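PDB 2YDT: Exo-1,5-alpha-l-arabinofuranobiosidase from Gibberella zeae, which probably hydrolyses alpha-1,5-linked L-arabinan as an exo-acting glycosidase, releasing arabinobiose from the end of the chain. Local coordinates for residues Ile167-Asp172 with Gln254-Lys259; Pro213-Ala216 with Glu222-Tyr225. All coordinates share one frame; numbering follows the deposited sequence. Where two conformers were deposited one is given.

Interaction 1. Residues Ile167-Asp172 with Gln254-Lys259; sequences ILYYSD and QKFLNK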
loop_
_atom_site.group_PDB
_atom_site.type_symbol
_atom_site.label_atom_id
_atom_site.label_comp_id
_atom_site.label_asym_id
_atom_site.label_seq_id
_atom_site.Cartn_x
_atom_site.Cartn_y
_atom_site.Cartn_z
ATOM N N ILE A 167 4.116 -0.134 13.837
ATOM C CA ILE A 167 5.233 0.010 12.899
ATOM C C ILE A 167 4.759 0.719 11.634
ATOM O O ILE A 167 3.711 0.383 11.090
ATOM C CB ILE A 167 5.840 -1.366 12.494
ATOM C CG1 ILE A 167 6.115 -2.223 13.740
ATOM C CG2 ILE A 167 7.109 -1.180 11.652
ATOM C CD1 ILE A 167 6.551 -3.604 13.439
ATOM N N LEU A 168 5.540 1.693 11.186
ATOM C CA LEU A 168 5.302 2.397 9.935
ATOM C C LEU A 168 6.498 2.147 9.056
ATOM O O LEU A 168 7.603 2.610 9.327
ATOM C CB LEU A 168 5.042 3.888 10.165
ATOM C CG LEU A 168 4.421 4.645 8.999
ATOM C CD1 LEU A 168 3.733 5.935 9.468
ATOM C CD2 LEU A 168 5.484 4.960 7.941
ATOM N N TYR A 169 6.247 1.377 7.989
ATOM C CA TYR A 169 7.231 1.002 6.975
ATOM C C TYR A 169 7.151 1.968 5.825
ATOM O O TYR A 169 6.062 2.386 5.431
ATOM C CB TYR A 169 6.898 -0.380 6.419
ATOM C CG TYR A 169 6.910 -1.517 7.411
ATOM C CD1 TYR A 169 8.071 -2.263 7.639
ATOM C CD2 TYR A 169 5.763 -1.913 8.047
ATOM C CE1 TYR A 169 8.083 -3.327 8.537
ATOM C CE2 TYR A 169 5.777 -2.961 8.957
ATOM C CZ TYR A 169 6.925 -3.664 9.172
ATOM O OH TYR A 169 6.898 -4.730 10.063
ATOM N N TYR A 170 8.305 2.366 5.273
ATOM C CA TYR A 170 8.302 3.230 4.124
ATOM C C TYR A 170 9.573 3.113 3.270
ATOM O O TYR A 170 10.460 2.294 3.585
ATOM C CB TYR A 170 8.041 4.676 4.579
ATOM C CG TYR A 170 9.037 5.278 5.565
ATOM C CD1 TYR A 170 10.047 6.138 5.136
ATOM C CD2 TYR A 170 8.920 5.047 6.937
ATOM C CE1 TYR A 170 10.889 6.769 6.019
ATOM C CE2 TYR A 170 9.796 5.663 7.841
ATOM C CZ TYR A 170 10.781 6.516 7.366
ATOM O OH TYR A 170 11.657 7.159 8.252
ATOM N N SER A 171 9.606 3.873 2.179
ATOM C CA SER A 171 10.709 3.973 1.218
ATOM C C SER A 171 11.519 5.228 1.503
ATOM O O SER A 171 10.945 6.295 1.731
ATOM C CB SER A 171 10.164 4.034 -0.217
ATOM O OG SER A 171 9.256 2.965 -0.486
ATOM N N ASP A 172 12.856 5.130 1.446
ATOM C CA ASP A 172 13.730 6.187 1.996
ATOM C C ASP A 172 14.908 6.394 1.080
ATOM O O ASP A 172 15.758 5.475 0.920
ATOM C CB ASP A 172 14.170 5.749 3.374
ATOM C CG ASP A 172 14.918 6.814 4.171
ATOM O OD1 ASP A 172 15.138 7.920 3.643
ATOM O OD2 ASP A 172 15.226 6.511 5.351
ATOM N N GLN A 254 10.136 -6.538 12.675
ATOM C CA GLN A 254 11.153 -5.480 12.799
ATOM C C GLN A 254 12.527 -5.866 12.241
ATOM O O GLN A 254 13.459 -5.042 12.197
ATOM C CB GLN A 254 11.317 -5.059 14.262
ATOM C CG GLN A 254 10.048 -4.519 14.897
ATOM C CD GLN A 254 10.171 -4.418 16.396
ATOM O OE1 GLN A 254 10.315 -3.313 16.939
ATOM N NE2 GLN A 254 10.132 -5.575 17.085
ATOM N N LYS A 255 12.650 -7.139 11.873
ATOM C CA LYS A 255 13.920 -7.734 11.507
ATOM C C LYS A 255 13.906 -8.406 10.153
ATOM O O LYS A 255 14.465 -9.507 9.972
ATOM C CB LYS A 255 14.322 -8.754 12.580
ATOM C CG LYS A 255 14.464 -8.179 13.989
ATOM C CD LYS A 255 15.078 -9.266 14.937
ATOM C CE LYS A 255 15.133 -8.795 16.354
ATOM N NZ LYS A 255 16.172 -7.765 16.501
ATOM N N PHE A 256 13.325 -7.751 9.164
ATOM C CA PHE A 256 13.423 -8.266 7.800
ATOM C C PHE A 256 14.822 -8.114 7.183
ATOM O O PHE A 256 15.130 -8.803 6.217
ATOM C CB PHE A 256 12.344 -7.662 6.894
ATOM C CG PHE A 256 10.926 -8.107 7.244
ATOM C CD1 PHE A 256 10.569 -9.431 7.110
ATOM C CD2 PHE A 256 9.975 -7.183 7.709
ATOM C CE1 PHE A 256 9.261 -9.857 7.405
ATOM C CE2 PHE A 256 8.692 -7.578 7.995
ATOM C CZ PHE A 256 8.326 -8.910 7.845
ATOM N N LEU A 257 15.652 -7.211 7.696
ATOM C CA LEU A 257 16.892 -6.841 7.016
ATOM C C LEU A 257 17.823 -8.041 6.851
ATOM O O LEU A 257 18.496 -8.163 5.810
ATOM C CB LEU A 257 17.607 -5.737 7.758
ATOM C CG LEU A 257 18.968 -5.347 7.188
ATOM C CD1 LEU A 257 18.804 -4.717 5.804
ATOM C CD2 LEU A 257 19.660 -4.392 8.142
ATOM N N ASN A 258 17.853 -8.924 7.854
ATOM C CA ASN A 258 18.783 -10.079 7.853
ATOM C C ASN A 258 18.247 -11.357 7.258
ATOM O O ASN A 258 18.904 -12.410 7.321
ATOM C CB ASN A 258 19.271 -10.398 9.271
ATOM C CG ASN A 258 18.283 -11.265 10.045
ATOM O OD1 ASN A 258 18.612 -12.358 10.570
ATOM N ND2 ASN A 258 17.081 -10.832 10.072
ATOM N N LYS A 259 17.062 -11.305 6.676
ATOM C CA LYS A 259 16.406 -12.486 6.162
ATOM C C LYS A 259 16.685 -12.625 4.684
ATOM O O LYS A 259 16.793 -11.632 3.964
ATOM C CB LYS A 259 14.907 -12.419 6.408
ATOM C CG LYS A 259 14.519 -12.215 7.894
ATOM C CD LYS A 259 15.100 -13.341 8.752
ATOM C CE LYS A 259 14.463 -13.377 10.119
ATOM N NZ LYS A 259 14.691 -12.154 10.926
#
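Two neighbouring blades of the beta-propeller meet where Ile167 and Tyr169, on the second strand of one blade, face Gln254 and Phe256 in the loop joining strands 245-250 and 262-263 of the next. The contact is small, burying 137 Å² in all, and no hydrogen bond spans the two segments. Its outer half is aliphatic: CD1 of Ile167 lies 3.9 Å from CG of Gln254, the two chains crossing at a slant. Gln254 is extended beyond CG, and its amide oxygen OE1 accepts a hydrogen bond from Lys165 NZ. Its inner half is aromatic. Tyr169 reaches Phe256 at about a right angle, and its OH comes to the edge of the phenylalanine ring, near the ring plane, 4.0 Å from CE2. Carbon contact follows at 4.3 Å, between Tyr169 CE1 and Phe256 CE2. With CG anti to the carbonyl carbon (chi1 -61°), the tyrosine ring extends toward the loop, and CG2 of Ile167 lies over one of its faces, 3.4 Å above the plane and offset toward the rim. The hydroxyl also donates a hydrogen bond to Pro253 O, which ties the ring to the backbone just before Gln254. The loop braces itself: Phe256-Lys259 is a type I beta turn closed by Lys259 N to Phe256 O at 3.2 Å, while Lys259 NZ bonds to Lys255 O at 2.8 Å. Such hydrophobic packing between the sheet of one blade and a loop of the next belongs to the blade interfaces of a six-bladed beta-propeller.

Interaction 2. Residues Pro213-Ala216 with Glu222-Tyr225; sequences PTVA and EYIY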
loop_
_atom_site.group_PDB
_atom_site.type_symbol
_atom_site.label_atom_id
_atom_site.label_comp_id
_atom_site.label_asym_id
_atom_site.label_seq_id
_atom_site.Cartn_x
_atom_site.Cartn_y
_atom_site.Cartn_z
ATOM N N PRO A 213 6.772 -0.999 0.320
ATOM C CA PRO A 213 6.656 -2.137 1.256
ATOM C C PRO A 213 5.209 -2.391 1.705
ATOM O O PRO A 213 4.501 -1.436 2.070
ATOM C CB PRO A 213 7.518 -1.721 2.437
ATOM C CG PRO A 213 7.309 -0.215 2.465
ATOM C CD PRO A 213 7.282 0.210 0.988
ATOM N N THR A 214 4.782 -3.659 1.698
ATOM C CA THR A 214 3.549 -4.059 2.370
ATOM C C THR A 214 3.825 -5.362 3.111
ATOM O O THR A 214 4.807 -6.049 2.820
ATOM C CB THR A 214 2.333 -4.193 1.444
ATOM O OG1 THR A 214 2.537 -5.265 0.506
ATOM C CG2 THR A 214 2.084 -2.868 0.672
ATOM N N VAL A 215 2.991 -5.644 4.116
ATOM C CA VAL A 215 3.266 -6.717 5.070
ATOM C C VAL A 215 1.989 -7.441 5.444
ATOM O O VAL A 215 0.918 -6.841 5.562
ATOM C CB VAL A 215 3.957 -6.148 6.362
ATOM C CG1 VAL A 215 4.553 -7.281 7.237
ATOM C CG2 VAL A 215 5.031 -5.086 5.984
ATOM N N ALA A 216 2.081 -8.755 5.630
ATOM C CA ALA A 216 0.955 -9.516 6.095
ATOM C C ALA A 216 1.411 -10.555 7.144
ATOM O O ALA A 216 2.515 -11.079 7.068
ATOM C CB ALA A 216 0.241 -10.214 4.943
ATOM N N GLU A 222 4.773 -16.100 11.570
ATOM C CA GLU A 222 5.695 -15.365 10.723
ATOM C C GLU A 222 4.934 -14.272 10.005
ATOM O O GLU A 222 3.694 -14.238 10.021
ATOM C CB GLU A 222 6.362 -16.274 9.715
ATOM C CG GLU A 222 7.407 -17.142 10.417
ATOM C CD GLU A 222 8.306 -17.919 9.550
ATOM O OE1 GLU A 222 8.356 -17.713 8.303
ATOM O OE2 GLU A 222 8.974 -18.798 10.153
ATOM N N TYR A 223 5.706 -13.367 9.431
ATOM C CA TYR A 223 5.215 -12.260 8.634
ATOM C C TYR A 223 5.881 -12.292 7.289
ATOM O O TYR A 223 7.064 -12.670 7.203
ATOM C CB TYR A 223 5.547 -10.926 9.292
ATOM C CG TYR A 223 4.797 -10.681 10.558
ATOM C CD1 TYR A 223 3.632 -9.906 10.570
ATOM C CD2 TYR A 223 5.229 -11.233 11.738
ATOM C CE1 TYR A 223 2.954 -9.655 11.747
ATOM C CE2 TYR A 223 4.535 -11.007 12.936
ATOM C CZ TYR A 223 3.405 -10.244 12.923
ATOM O OH TYR A 223 2.744 -10.038 14.109
ATOM N N ILE A 224 5.126 -11.937 6.246
ATOM C CA ILE A 224 5.689 -11.782 4.901
ATOM C C ILE A 224 5.764 -10.293 4.547
ATOM O O ILE A 224 4.784 -9.574 4.666
ATOM C CB ILE A 224 4.900 -12.592 3.849
ATOM C CG1 ILE A 224 5.612 -12.540 2.491
ATOM C CG2 ILE A 224 3.402 -12.154 3.786
ATOM C CD1 ILE A 224 4.970 -13.439 1.392
ATOM N N TYR A 225 6.954 -9.899 4.114
ATOM C CA TYR A 225 7.298 -8.536 3.699
ATOM C C TYR A 225 7.499 -8.551 2.205
ATOM O O TYR A 225 8.407 -9.240 1.723
ATOM C CB TYR A 225 8.592 -8.165 4.396
ATOM C CG TYR A 225 9.168 -6.780 4.144
ATOM C CD1 TYR A 225 8.641 -5.695 4.813
ATOM C CD2 TYR A 225 10.212 -6.581 3.284
ATOM C CE1 TYR A 225 9.166 -4.404 4.616
ATOM C CE2 TYR A 225 10.772 -5.308 3.079
ATOM C CZ TYR A 225 10.225 -4.229 3.761
ATOM O OH TYR A 225 10.769 -2.983 3.549
#
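The Tyr225 ring is approached obliquely by two side chains of the facing strand: Val215 CG2 lies 3.8 Å from its CD1, and Pro213 CB lies 3.8 Å from its CE1. Phe256, from the loop after strand 245-250, stacks with the same ring. The second flat group, Tyr223, is also met obliquely, by Val215 CG1 and by the Ala216 carbonyl, whose O is 3.9 Å from Tyr223 CD1. Placing CG of Tyr225 opposite the backbone N (chi1 -179°) sends the ring back along strand 209-217 to the proline, whereas Tyr223, with CG anti to the carbonyl carbon (chi1 -68°), sets its ring by the Ala216 carbonyl while its CB meets Val215 CG1. These four side chains share one face of the hairpin; Ala216 and Ile224 occupy the other, where Ala216 CB packs 3.9 Å from Ile224 CG2.

The backbones run antiparallel, 164° between their directions. Val215 and Tyr225 form a non-hydrogen-bonded pair, and Ala216 and Ile224 the adjoining hydrogen-bonded pair. Ala216 N donates to Ile224 O at 3.0 Å, and Ile224 N returns a bond of 2.9 Å to Ala216 O, nearly in line with its C=O. Each acceptor also takes a weaker CA-H contact: Val215 CA to Ile224 O, and Tyr223 CA to Ala216 O, both at 3.3 Å. On its far side strand 223-230 continues the sheet, Tyr223 bonding to Ser250 and Tyr225 to Arg248 through their backbones.

Chemically, polarity and packing are largely divided: the buried peptide groups of Ala216 and Ile224 satisfy one another directly, and the side chains meet mostly through carbon contacts, the Tyr225 hydroxyl also lying against Pro213 CB, without a salt bridge or side-chain hydrogen bond between the two segments.

In the fold
Interactions 1 and 2 adjoin, their centres 9 Å apart, and 213-216 with 222-225 is nested in the chain loop closed by 167-172 with 254-259. Among the touches that join them, Tyr169 CE2 lies 3.7 Å from Val215 CG2, Phe256 CE1 3.5 Å from Tyr225 CB, and Ser171 OG 3.7 Å from Pro213 CD. The loop carrying Phe256 and the first hairpin of the same blade thus pack against one strand of the neighbouring blade. That strand leads to the pocket: Ser171 touches the bound iminosugar and hydrogen-bonds Glu156 and Met212, both pocket residues, while the side chain of Pro213 is about 6 Å and that of Tyr169 about 11 Å from the inhibitor.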